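Local atomic coordinates of alpha-L-rhamnosidase (Aspergillus terreus, PDB entry 6GSZ), a protein that probably hydrolyses terminal non-reducing alpha-L-rhamnose residues from alpha-L-rhamnosides. Residues D544-M547 and L548-Y552. Residues are numbered along the deposited sequence; the frame is centred on the assembly and turned at random.
Sequences DKVM and LEEQY
Leu548 N reaches back to Asp544 O at 3.0 Å, closing the first turn of helix 545-562. The ladder continues with Glu549 N to Lys545 O, Glu550 N to Val546 O and Gln551 N to Met547 O, all i to i+4 bonds.

Asp544 sits at the N-cap, and its OD1 accepts from Met547 N at 3.0 Å. The bond is nearly straight at its hydrogen (168°), yet the N-H comes from above the carboxylate plane. With CG anti to the backbone N (chi1 -175°), the carboxylate turns back over the start of the helix. OD1 also forms a salt bridge with Arg24, and OD2 a hydrogen bond with His11; these partners and the helix end would be expected to favour the charged form.

Among the side chains, Met547 is modelled in two conformers, and in the one given here its chain runs next to that of Gln551. The aliphatic part of Gln551 rests against the backbone carbonyl of Met547, one turn earlier, its CG 3.3 Å from Met547 O. Glu550 approaches the same carbonyl: chi1 of 86° places CG between its own backbone N and carbonyl carbon, and that CG stands 3.3 Å from Met547 O. The chain is extended beyond CG, and its OE1 forms a salt bridge with Arg492 of helix 488-503. Leu548 leads elsewhere, packing on Ile616 of helix 598-619.

This is the classic Asp N-cap of an alpha-helix, here in the six-hairpin glycosidase domain, consistent with the (alpha/alpha)6 barrel of rhamnosidases. Its capping carboxylate doubles as a link to Arg24 and His11 of the N-terminal immunoglobulin-like domain.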
loop_
_atom_site.group_PDB
_atom_site.type_symbol
_atom_site.label_atom_id
_atom_site.label_comp_id
_atom_site.label_asym_id
_atom_site.label_seq_id
_atom_site.Cartn_x
_atom_site.Cartn_y
_atom_site.Cartn_z
ATOM N N ASP A 544 16.638 5.373 2.185
ATOM C CA ASP A 544 17.247 4.225 2.810
ATOM C C ASP A 544 18.264 3.552 1.864
ATOM O O ASP A 544 17.852 2.871 0.915
ATOM C CB ASP A 544 16.147 3.263 3.240
ATOM C CG ASP A 544 16.693 2.086 4.009
ATOM O OD1 ASP A 544 17.869 1.761 3.873
ATOM O OD2 ASP A 544 15.866 1.411 4.666
ATOM N N LYS A 545 19.569 3.744 2.110
ATOM C CA LYS A 545 20.606 3.211 1.228
ATOM C C LYS A 545 20.663 1.674 1.291
ATOM O O LYS A 545 21.063 1.042 0.333
ATOM C CB LYS A 545 21.969 3.864 1.540
ATOM C CG LYS A 545 22.058 5.315 1.086
ATOM C CD LYS A 545 23.450 5.844 0.719
ATOM C CE LYS A 545 23.460 7.354 0.768
ATOM N NZ LYS A 545 23.148 7.847 2.130
ATOM N N VAL A 546 20.354 1.092 2.457
ATOM C CA VAL A 546 20.368 -0.369 2.615
ATOM C C VAL A 546 19.288 -1.012 1.734
ATOM O O VAL A 546 19.552 -1.999 1.034
ATOM C CB VAL A 546 20.250 -0.789 4.093
ATOM C CG1 VAL A 546 20.079 -2.305 4.230
ATOM C CG2 VAL A 546 21.454 -0.299 4.861
ATOM N N MET A 547 18.089 -0.435 1.783
ATOM C CA MET A 547 17.022 -0.938 0.976
ATOM C C MET A 547 17.308 -0.727 -0.528
ATOM O O MET A 547 17.002 -1.577 -1.370
ATOM C CB MET A 547 15.709 -0.316 1.444
ATOM C CG MET A 547 14.536 -0.826 0.733
ATOM S SD MET A 547 12.981 -0.510 1.623
ATOM C CE MET A 547 12.981 1.275 1.736
ATOM N N LEU A 548 17.936 0.409 -0.863
ATOM C CA LEU A 548 18.296 0.630 -2.284
ATOM C C LEU A 548 19.283 -0.443 -2.758
ATOM O O LEU A 548 19.134 -1.023 -3.837
ATOM C CB LEU A 548 18.872 2.031 -2.463
ATOM C CG LEU A 548 19.160 2.424 -3.909
ATOM C CD1 LEU A 548 17.908 2.453 -4.738
ATOM C CD2 LEU A 548 19.849 3.789 -3.964
ATOM N N GLU A 549 20.272 -0.763 -1.913
ATOM C CA GLU A 549 21.220 -1.826 -2.250
ATOM C C GLU A 549 20.507 -3.187 -2.391
ATOM O O GLU A 549 20.820 -3.907 -3.345
ATOM C CB GLU A 549 22.322 -1.934 -1.202
ATOM C CG GLU A 549 23.391 -2.945 -1.531
ATOM C CD GLU A 549 24.316 -2.552 -2.660
ATOM O OE1 GLU A 549 24.762 -1.384 -2.667
ATOM O OE2 GLU A 549 24.604 -3.430 -3.517
ATOM N N GLU A 550 19.561 -3.527 -1.497
ATOM C CA GLU A 550 18.898 -4.850 -1.650
ATOM C C GLU A 550 18.054 -4.903 -2.921
ATOM O O GLU A 550 17.862 -6.006 -3.480
ATOM C CB GLU A 550 18.162 -5.201 -0.366
ATOM C CG GLU A 550 16.777 -4.680 -0.208
ATOM C CD GLU A 550 16.230 -4.740 1.214
ATOM O OE1 GLU A 550 17.073 -4.723 2.169
ATOM O OE2 GLU A 550 14.981 -4.741 1.360
ATOM N N GLN A 551 17.556 -3.752 -3.375
ATOM C CA GLN A 551 16.701 -3.655 -4.562
ATOM C C GLN A 551 17.509 -3.496 -5.865
ATOM O O GLN A 551 16.944 -3.531 -6.967
ATOM C CB GLN A 551 15.665 -2.555 -4.356
ATOM C CG GLN A 551 14.672 -2.937 -3.270
ATOM C CD GLN A 551 13.883 -1.796 -2.678
ATOM O OE1 GLN A 551 13.885 -0.678 -3.201
ATOM N NE2 GLN A 551 13.172 -2.065 -1.589
ATOM N N TYR A 552 18.822 -3.288 -5.737
ATOM C CA TYR A 552 19.646 -3.030 -6.880
ATOM C C TYR A 552 19.711 -4.187 -7.864
ATOM O O TYR A 552 19.584 -3.960 -9.092
ATOM C CB TYR A 552 21.065 -2.636 -6.464
ATOM C CG TYR A 552 21.929 -2.208 -7.617
ATOM C CD1 TYR A 552 21.726 -0.990 -8.238
ATOM C CD2 TYR A 552 22.924 -3.026 -8.120
ATOM C CE1 TYR A 552 22.546 -0.549 -9.259
ATOM C CE2 TYR A 552 23.744 -2.610 -9.168
ATOM C CZ TYR A 552 23.535 -1.381 -9.758
ATOM O OH TYR A 552 24.349 -0.942 -10.774
#